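Local coordinates for glycosyl hydrolase, family 31/fibronectin type III domain protein (Clostridium perfringens, PDB 4LKS) that binds galactose through a beta-sandwich carbohydrate-binding module (CBM32) of a family 31 glycoside hydrolase, and carries a bound calcium ion, at residues Thr32-Ala35 with Tyr39-Asn42; Asn49-Ser54 with Leu82-Ser87; Gly112-Asn117 with Gly127-Arg132. All coordinates share one frame; numbering follows the deposited sequence.

Contact 1. Residues Thr32-Ala35 with Tyr39-Asn42. With CA (calcium ion), chain C.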
loop_
_atom_site.group_PDB
_atom_site.type_symbol
_atom_site.label_atom_id
_atom_site.label_comp_id
_atom_site.label_asym_id
_atom_site.label_seq_id
_atom_site.Cartn_x
_atom_site.Cartn_y
_atom_site.Cartn_z
ATOM N N THR A 32 11.571 1.344 1.508
ATOM C CA THR A 32 12.758 0.545 1.809
ATOM C C THR A 32 13.692 0.507 0.606
ATOM O O THR A 32 14.921 0.644 0.736
ATOM C CB THR A 32 12.365 -0.876 2.151
ATOM O OG1 THR A 32 11.357 -0.866 3.173
ATOM C CG2 THR A 32 13.576 -1.650 2.637
ATOM N N SER A 33 13.103 0.324 -0.567
ATOM C CA SER A 33 13.864 0.305 -1.803
ATOM C C SER A 33 12.928 0.579 -2.966
ATOM O O SER A 33 11.699 0.551 -2.804
ATOM C CB SER A 33 14.575 -1.034 -1.977
ATOM O OG SER A 33 13.669 -2.116 -2.057
ATOM N N GLU A 34 13.514 0.849 -4.129
ATOM C CA GLU A 34 12.774 1.139 -5.348
ATOM C C GLU A 34 13.548 0.512 -6.503
ATOM O O GLU A 34 14.777 0.546 -6.519
ATOM C CB GLU A 34 12.663 2.652 -5.564
ATOM C CG GLU A 34 11.894 3.405 -4.477
ATOM C CD GLU A 34 12.191 4.889 -4.490
ATOM O OE1 GLU A 34 13.291 5.280 -4.039
ATOM O OE2 GLU A 34 11.343 5.671 -4.969
ATOM N N ALA A 35 12.831 -0.069 -7.457
ATOM C CA ALA A 35 13.453 -0.681 -8.629
ATOM C C ALA A 35 13.129 0.115 -9.874
ATOM O O ALA A 35 12.039 0.674 -9.987
ATOM C CB ALA A 35 12.962 -2.091 -8.807
ATOM N N TYR A 39 9.087 4.241 -8.851
ATOM C CA TYR A 39 9.401 5.032 -7.672
ATOM C C TYR A 39 8.265 5.035 -6.655
ATOM O O TYR A 39 7.103 4.797 -6.997
ATOM C CB TYR A 39 9.731 6.470 -8.081
ATOM C CG TYR A 39 10.824 6.560 -9.121
ATOM C CD1 TYR A 39 12.080 6.029 -8.876
ATOM C CD2 TYR A 39 10.595 7.184 -10.339
ATOM C CE1 TYR A 39 13.089 6.106 -9.829
ATOM C CE2 TYR A 39 11.597 7.269 -11.294
ATOM C CZ TYR A 39 12.837 6.724 -11.024
ATOM O OH TYR A 39 13.847 6.797 -11.958
ATOM N N LYS A 40 8.615 5.325 -5.403
ATOM C CA LYS A 40 7.641 5.369 -4.321
ATOM C C LYS A 40 6.462 6.311 -4.609
ATOM O O LYS A 40 5.316 6.014 -4.240
ATOM C CB LYS A 40 8.336 5.728 -2.999
ATOM C CG LYS A 40 8.981 7.103 -2.953
ATOM C CD LYS A 40 9.880 7.223 -1.716
ATOM C CE LYS A 40 10.309 8.658 -1.468
ATOM N NZ LYS A 40 11.224 9.184 -2.533
ATOM N N GLU A 41 6.719 7.420 -5.300
ATOM C CA GLU A 41 5.669 8.408 -5.556
ATOM C C GLU A 41 4.549 7.816 -6.419
ATOM O O GLU A 41 3.372 8.237 -6.337
ATOM C CB GLU A 41 6.271 9.645 -6.241
ATOM C CG GLU A 41 7.226 10.479 -5.367
ATOM C CD GLU A 41 8.648 9.919 -5.248
ATOM O OE1 GLU A 41 9.035 9.002 -6.009
ATOM O OE2 GLU A 41 9.397 10.422 -4.378
ATOM N N ASN A 42 4.908 6.810 -7.215
ATOM C CA ASN A 42 3.948 6.144 -8.082
ATOM C C ASN A 42 2.857 5.429 -7.298
ATOM O O ASN A 42 1.814 5.066 -7.861
ATOM C CB ASN A 42 4.658 5.131 -8.986
ATOM C CG ASN A 42 5.544 5.783 -10.032
ATOM O OD1 ASN A 42 5.638 7.013 -10.122
ATOM N ND2 ASN A 42 6.203 4.953 -10.831
HETATM CA CA CA C . 0.235 4.651 -9.443
HETATM O O HOH W 1 11.761 8.337 -5.399
HETATM O O HOH W 2 13.431 7.263 -2.541
#
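E34 reaches across to K40, and one carboxylate oxygen makes the contact. The E34 side chain is extended beyond CG, and OE2 arrives at the start of the 3-10 turn 40-42. There it accepts the backbone N-H of K40: K40 N to E34 OE2 is 2.8 Å, with a nearly straight N-H...O angle of 172°. The oxygen uses its anti lone pair, turned away from OE1. It also lies against carbon: E34 OE2 is 3.4 Å from K40 CG and 3.6 Å from Y39 CB, at the edge of the Y39 ring near its plane.

The K40 chain crosses the E34 side chain at a slant and bends at its last torsion (chi4 -67°). This turns NZ toward E41, where K40 NZ and E41 OE2 form a salt bridge of 2.9 Å. NZ does not pair directly with E34: K40 NZ to E34 OE2 is 4.3 Å. Two waters bridge the charges. One joins E34 OE2, K40 NZ and E41 OE1; the other joins E34 OE1 and K40 NZ.

Both segments lie in the loop between strands 26-31 and 52-53 of the beta-sandwich, and N42 O of this loop binds calcium with D45, D47, T50 and A160. The lysine and the shared water probably offset the repulsion between the E34 and E41 carboxylates. The contact is therefore a small, hydrated charge network on the surface.

Contact 2. Residues Asn49-Ser54 with Leu82-Ser87. With CA (calcium ion), chain C; GAL (beta-D-galactopyranose), chain D.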
loop_
_atom_site.group_PDB
_atom_site.type_symbol
_atom_site.label_atom_id
_atom_site.label_comp_id
_atom_site.label_asym_id
_atom_site.label_seq_id
_atom_site.Cartn_x
_atom_site.Cartn_y
_atom_site.Cartn_z
ATOM N N ASN A 49 -1.714 2.975 -13.728
ATOM C CA ASN A 49 -0.697 2.442 -14.636
ATOM C C ASN A 49 0.737 2.568 -14.150
ATOM O O ASN A 49 1.656 2.029 -14.768
ATOM C CB ASN A 49 -0.816 3.088 -16.018
ATOM C CG ASN A 49 -2.015 2.586 -16.773
ATOM O OD1 ASN A 49 -2.338 1.400 -16.699
ATOM N ND2 ASN A 49 -2.709 3.486 -17.473
ATOM N N THR A 50 0.932 3.293 -13.060
ATOM C CA THR A 50 2.265 3.467 -12.508
ATOM C C THR A 50 2.343 2.695 -11.197
ATOM O O THR A 50 1.348 2.562 -10.486
ATOM C CB THR A 50 2.576 4.943 -12.237
ATOM O OG1 THR A 50 1.630 5.453 -11.295
ATOM C CG2 THR A 50 2.494 5.769 -13.536
ATOM N N ILE A 51 3.524 2.186 -10.871
ATOM C CA ILE A 51 3.677 1.432 -9.635
ATOM C C ILE A 51 4.926 1.803 -8.874
ATOM O O ILE A 51 5.925 2.228 -9.462
ATOM C CB ILE A 51 3.730 -0.092 -9.873
ATOM C CG1 ILE A 51 4.969 -0.479 -10.686
ATOM C CG2 ILE A 51 2.451 -0.585 -10.545
ATOM C CD1 ILE A 51 5.159 -1.979 -10.819
ATOM N N TRP A 52 4.857 1.664 -7.556
ATOM C CA TRP A 52 6.069 1.509 -6.760
ATOM C C TRP A 52 6.415 0.027 -6.779
ATOM O O TRP A 52 5.521 -0.815 -6.669
ATOM C CB TRP A 52 5.839 1.968 -5.317
ATOM C CG TRP A 52 6.917 1.476 -4.387
ATOM C CD1 TRP A 52 8.252 1.743 -4.471
ATOM C CD2 TRP A 52 6.749 0.626 -3.243
ATOM N NE1 TRP A 52 8.930 1.111 -3.458
ATOM C CE2 TRP A 52 8.033 0.424 -2.684
ATOM C CE3 TRP A 52 5.644 0.021 -2.633
ATOM C CZ2 TRP A 52 8.241 -0.363 -1.542
ATOM C CZ3 TRP A 52 5.852 -0.761 -1.487
ATOM C CH2 TRP A 52 7.141 -0.942 -0.961
ATOM N N HIS A 53 7.700 -0.292 -6.929
ATOM C CA HIS A 53 8.171 -1.672 -6.876
ATOM C C HIS A 53 9.475 -1.670 -6.098
ATOM O O HIS A 53 10.350 -0.842 -6.353
ATOM C CB HIS A 53 8.407 -2.194 -8.303
ATOM C CG HIS A 53 8.521 -3.685 -8.417
ATOM N ND1 HIS A 53 9.515 -4.418 -7.805
ATOM C CD2 HIS A 53 7.788 -4.578 -9.133
ATOM C CE1 HIS A 53 9.378 -5.698 -8.115
ATOM N NE2 HIS A 53 8.341 -5.816 -8.925
ATOM N N SER A 54 9.593 -2.568 -5.125
ATOM C CA SER A 54 10.807 -2.641 -4.325
ATOM C C SER A 54 11.897 -3.367 -5.123
ATOM O O SER A 54 11.623 -3.971 -6.170
ATOM C CB SER A 54 10.532 -3.317 -2.964
ATOM O OG SER A 54 10.165 -4.680 -3.086
ATOM N N LEU A 82 -4.358 -1.152 -4.404
ATOM C CA LEU A 82 -4.565 -1.535 -5.803
ATOM C C LEU A 82 -3.323 -2.247 -6.303
ATOM O O LEU A 82 -2.247 -1.652 -6.376
ATOM C CB LEU A 82 -4.864 -0.313 -6.680
ATOM C CG LEU A 82 -5.096 -0.627 -8.166
ATOM C CD1 LEU A 82 -6.381 -1.420 -8.348
ATOM C CD2 LEU A 82 -5.124 0.658 -8.999
ATOM N N PRO A 83 -3.450 -3.543 -6.605
ATOM C CA PRO A 83 -2.270 -4.240 -7.121
ATOM C C PRO A 83 -1.944 -3.824 -8.546
ATOM O O PRO A 83 -2.788 -3.280 -9.272
ATOM C CB PRO A 83 -2.675 -5.722 -7.086
ATOM C CG PRO A 83 -4.162 -5.719 -7.065
ATOM C CD PRO A 83 -4.602 -4.437 -6.414
ATOM N N ARG A 84 -0.694 -4.069 -8.906
ATOM C CA ARG A 84 -0.193 -3.930 -10.261
ATOM C C ARG A 84 -1.161 -4.555 -11.260
ATOM O O ARG A 84 -1.640 -5.681 -11.058
ATOM C CB ARG A 84 1.163 -4.624 -10.326
ATOM C CG ARG A 84 1.896 -4.487 -11.627
ATOM C CD ARG A 84 3.239 -5.163 -11.489
ATOM N NE ARG A 84 4.112 -4.862 -12.611
ATOM C CZ ARG A 84 5.401 -5.163 -12.641
ATOM N NH1 ARG A 84 5.963 -5.789 -11.612
ATOM N NH2 ARG A 84 6.126 -4.838 -13.701
ATOM N N GLN A 85 -1.462 -3.822 -12.329
ATOM C CA GLN A 85 -2.514 -4.235 -13.261
ATOM C C GLN A 85 -2.045 -5.158 -14.379
ATOM O O GLN A 85 -2.835 -5.946 -14.900
ATOM C CB GLN A 85 -3.207 -3.008 -13.864
ATOM C CG GLN A 85 -3.969 -2.182 -12.845
ATOM C CD GLN A 85 -5.157 -2.921 -12.268
ATOM O OE1 GLN A 85 -6.139 -3.175 -12.966
ATOM N NE2 GLN A 85 -5.077 -3.275 -10.987
ATOM N N ASN A 86 -0.770 -5.065 -14.746
ATOM C CA ASN A 86 -0.256 -5.812 -15.897
ATOM C C ASN A 86 0.564 -7.043 -15.524
ATOM O O ASN A 86 0.999 -7.796 -16.399
ATOM C CB ASN A 86 0.587 -4.901 -16.795
ATOM C CG ASN A 86 1.869 -4.436 -16.120
ATOM O OD1 ASN A 86 1.922 -4.288 -14.898
ATOM N ND2 ASN A 86 2.908 -4.201 -16.914
ATOM N N SER A 87 0.774 -7.248 -14.230
ATOM C CA SER A 87 1.643 -8.317 -13.755
ATOM C C SER A 87 1.354 -8.606 -12.292
ATOM O O SER A 87 0.966 -7.711 -11.548
ATOM C CB SER A 87 3.111 -7.908 -13.913
ATOM O OG SER A 87 3.967 -8.786 -13.200
HETATM CA CA CA C . 0.235 4.651 -9.443
HETATM C C1 GAL D . 10.007 -8.288 -14.187
HETATM C C2 GAL D . 9.118 -7.058 -13.919
HETATM C C3 GAL D . 9.744 -6.166 -12.857
HETATM C C4 GAL D . 9.985 -6.989 -11.581
HETATM C C5 GAL D . 10.865 -8.175 -11.923
HETATM C C6 GAL D . 11.085 -9.135 -10.752
HETATM O O1 GAL D . 9.380 -9.175 -15.073
HETATM O O2 GAL D . 8.923 -6.256 -15.089
HETATM O O3 GAL D . 8.868 -5.091 -12.530
HETATM O O4 GAL D . 8.743 -7.475 -11.077
HETATM O O5 GAL D . 10.261 -8.980 -12.964
HETATM O O6 GAL D . 11.969 -10.192 -11.107
#
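R84 and H53 meet at the galactose site with both side chains swung anti to their backbone N (chi1 -175° and -164°). R84 then stays extended out to NE, which carries its guanidinium up to the H53 ring and the sugar. The setting is the loop end of the beta-sandwich of this F5/8 type C domain. The short strand 52-53 lies at the margin of one sheet, and 82-87 is the loop that follows strand 73-82.

The H53 ring and the guanidinium stand almost at right angles, 85° apart. R84 NH1 comes to the ring edge, 3.3 Å from H53 CD2. Both residues hold O4 of the sugar: H53 NE2 to GAL O4 is 2.7 Å, while the bond from R84 NH1 is longer. O3 is gripped by both R84 NH1 and NH2, near the guanidinium plane. The bond from NH2 to O2 is weak. N89 also bonds the galactose, and Y56 and Y156 complete the pocket.

I51 CD1 lies over one face of the guanidinium, 3.6 Å from R84 NE. S87 CB takes the opposite face, so the group is sandwiched between aliphatic carbons. Second-shell bonds help fix the rotation of both flat groups. R84 NE donates to N86 OD1 at 3.2 Å. At the ring nitrogen that does not meet the sugar, H53 ND1 donates to S54 O at 2.7 Å; the acceptor lies in the imidazole plane, and ND1 approaches S54 O in the carbonyl plane, on a lone pair.

Contact 3. Residues Gly112-Asn117 with Gly127-Arg132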
loop_
_atom_site.group_PDB
_atom_site.type_symbol
_atom_site.label_atom_id
_atom_site.label_comp_id
_atom_site.label_asym_id
_atom_site.label_seq_id
_atom_site.Cartn_x
_atom_site.Cartn_y
_atom_site.Cartn_z
ATOM N N GLY A 112 -2.973 -7.951 8.331
ATOM C CA GLY A 112 -4.010 -8.691 7.650
ATOM C C GLY A 112 -3.504 -9.364 6.396
ATOM O O GLY A 112 -2.323 -9.276 6.057
ATOM N N ASN A 113 -4.420 -10.034 5.710
ATOM C CA ASN A 113 -4.090 -10.748 4.495
ATOM C C ASN A 113 -5.065 -10.386 3.399
ATOM O O ASN A 113 -6.195 -9.966 3.672
ATOM C CB ASN A 113 -4.115 -12.259 4.736
ATOM C CG ASN A 113 -2.978 -12.722 5.620
ATOM O OD1 ASN A 113 -1.910 -13.125 5.139
ATOM N ND2 ASN A 113 -3.188 -12.658 6.925
ATOM N N LEU A 114 -4.619 -10.549 2.159
ATOM C CA LEU A 114 -5.464 -10.336 0.994
ATOM C C LEU A 114 -5.584 -11.651 0.238
ATOM O O LEU A 114 -4.615 -12.399 0.108
ATOM C CB LEU A 114 -4.899 -9.233 0.096
ATOM C CG LEU A 114 -4.813 -7.837 0.730
ATOM C CD1 LEU A 114 -4.208 -6.851 -0.254
ATOM C CD2 LEU A 114 -6.186 -7.343 1.201
ATOM N N GLU A 115 -6.791 -11.936 -0.231
ATOM C CA GLU A 115 -7.098 -13.212 -0.860
ATOM C C GLU A 115 -6.345 -13.419 -2.167
ATOM O O GLU A 115 -6.248 -12.512 -3.002
ATOM C CB GLU A 115 -8.598 -13.287 -1.112
ATOM C CG GLU A 115 -9.089 -14.598 -1.677
ATOM C CD GLU A 115 -10.592 -14.586 -1.877
ATOM O OE1 GLU A 115 -11.258 -13.707 -1.281
ATOM O OE2 GLU A 115 -11.104 -15.443 -2.631
ATOM N N VAL A 116 -5.827 -14.632 -2.345
ATOM C CA VAL A 116 -5.090 -14.996 -3.549
ATOM C C VAL A 116 -5.993 -15.818 -4.473
ATOM O O VAL A 116 -6.905 -16.502 -4.004
ATOM C CB VAL A 116 -3.810 -15.772 -3.182
ATOM C CG1 VAL A 116 -3.052 -16.200 -4.414
ATOM C CG2 VAL A 116 -2.906 -14.913 -2.306
ATOM N N ASN A 117 -5.776 -15.721 -5.782
ATOM C CA ASN A 117 -6.549 -16.525 -6.724
ATOM C C ASN A 117 -6.290 -18.031 -6.589
ATOM O O ASN A 117 -5.410 -18.465 -5.840
ATOM C CB ASN A 117 -6.351 -16.052 -8.173
ATOM C CG ASN A 117 -4.942 -16.309 -8.706
ATOM O OD1 ASN A 117 -4.109 -16.937 -8.056
ATOM N ND2 ASN A 117 -4.679 -15.815 -9.911
ATOM N N GLY A 127 -8.706 -5.582 -8.557
ATOM C CA GLY A 127 -9.017 -4.171 -8.394
ATOM C C GLY A 127 -8.683 -3.669 -7.000
ATOM O O GLY A 127 -7.750 -4.155 -6.364
ATOM N N TYR A 128 -9.434 -2.681 -6.522
ATOM C CA TYR A 128 -9.145 -2.094 -5.214
ATOM C C TYR A 128 -9.507 -3.054 -4.093
ATOM O O TYR A 128 -10.649 -3.503 -3.990
ATOM C CB TYR A 128 -9.870 -0.745 -5.043
ATOM C CG TYR A 128 -9.405 0.296 -6.042
ATOM C CD1 TYR A 128 -8.279 1.061 -5.806
ATOM C CD2 TYR A 128 -10.091 0.492 -7.237
ATOM C CE1 TYR A 128 -7.841 2.007 -6.728
ATOM C CE2 TYR A 128 -9.672 1.431 -8.158
ATOM C CZ TYR A 128 -8.549 2.186 -7.900
ATOM O OH TYR A 128 -8.126 3.114 -8.826
ATOM N N ASN A 129 -8.521 -3.369 -3.260
ATOM C CA ASN A 129 -8.710 -4.246 -2.106
ATOM C C ASN A 129 -8.850 -3.383 -0.848
ATOM O O ASN A 129 -7.874 -2.795 -0.391
ATOM C CB ASN A 129 -7.487 -5.170 -1.937
ATOM C CG ASN A 129 -7.471 -6.350 -2.902
ATOM O OD1 ASN A 129 -7.598 -7.513 -2.474
ATOM N ND2 ASN A 129 -7.286 -6.076 -4.193
ATOM N N PRO A 130 -10.063 -3.279 -0.287
ATOM C CA PRO A 130 -10.239 -2.425 0.890
ATOM C C PRO A 130 -9.694 -3.038 2.172
ATOM O O PRO A 130 -9.782 -4.247 2.396
ATOM C CB PRO A 130 -11.762 -2.256 0.989
ATOM C CG PRO A 130 -12.312 -3.445 0.280
ATOM C CD PRO A 130 -11.351 -3.747 -0.829
ATOM N N ILE A 131 -9.119 -2.178 2.995
ATOM C CA ILE A 131 -8.570 -2.528 4.304
ATOM C C ILE A 131 -9.107 -1.523 5.316
ATOM O O ILE A 131 -8.729 -0.349 5.284
ATOM C CB ILE A 131 -7.021 -2.472 4.284
ATOM C CG1 ILE A 131 -6.454 -3.481 3.272
ATOM C CG2 ILE A 131 -6.458 -2.726 5.684
ATOM C CD1 ILE A 131 -4.979 -3.306 2.991
ATOM N N ARG A 132 -9.997 -1.973 6.203
ATOM C CA ARG A 132 -10.579 -1.082 7.202
ATOM C C ARG A 132 -9.839 -1.188 8.523
ATOM O O ARG A 132 -9.199 -2.196 8.827
ATOM C CB ARG A 132 -12.073 -1.370 7.404
ATOM C CG ARG A 132 -12.370 -2.694 8.082
ATOM C CD ARG A 132 -13.866 -3.017 8.073
ATOM N NE ARG A 132 -14.632 -2.186 9.001
ATOM C CZ ARG A 132 -14.912 -2.529 10.257
ATOM N NH1 ARG A 132 -14.488 -3.691 10.743
ATOM N NH2 ARG A 132 -15.621 -1.712 11.029
HETATM O O HOH W 3 -7.721 -10.182 -3.303
#
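L114 meets N129 and I131 between the two sheets of the beta-sandwich, just past the end of edge strand 107-113. That strand borders the five-stranded sheet, and strand 129-138 borders the four-stranded sheet.

From the backbone, L114 CB points at the other segment and is 4.1 Å from N129 OD1. CG is anti to the carbonyl carbon (chi1 -63°); with chi2 at 179°, both methyls come up to N129. L114 CD1 is 4.1 Å from both N129 CB and N129 OD1. CD2 goes furthest into the contact. L114 CD2 is 3.9 Å from N129 OD1 and 4.0 Å from N129 CB. It also reaches the I131 side chain, where L114 CD2 to I131 CG1 is 4.4 Å. This is a loose apolar touch. Y81 and Y95 also pack on L114, and Y95 and I97 on I131, so the leucine is set among side chains of both sheets.

The N129 amide is held at each end. On the nitrogen side, ND2 donates to G127 O, with N129 ND2 to G127 O at 2.9 Å. The donor lies above the carbonyl plane, not on a lone pair, and the bond is bent, with an N-H...O angle of 131°. ND2 also bonds N125 O. On the oxygen side, a water donates to N129 OD1 at 2.8 Å and to E115 O at the same distance.

No direct hydrogen bond joins the two segments. They are linked by the leucine methyls and by this one water. The buried amide thus meets its polar needs through its own loop and the water, while N129 CB and OD1 also lie against the L114 methyls.

From the N terminus, contact 1 comes first and closes over three residues in the loop after strand 26-31. Contact 2 closes over 27 intervening residues, from 49-54 to the loop after strand 73-82. Contact 3 closes the loop between strands 107-113 and 129-138, and so ties together the ends of these outermost strands of the two sheets. The three run in series; none nests or crosses. Contacts 1 and 2 share the calcium ion and touch through backbone, where A35 N probably bonds H53 O. Contacts 2 and 3 reach the same four-stranded sheet, and P83 packs on G127. Contacts 1 and 3 do not touch: their centres lie about 21 Å apart, on opposite sides of the chain's centre.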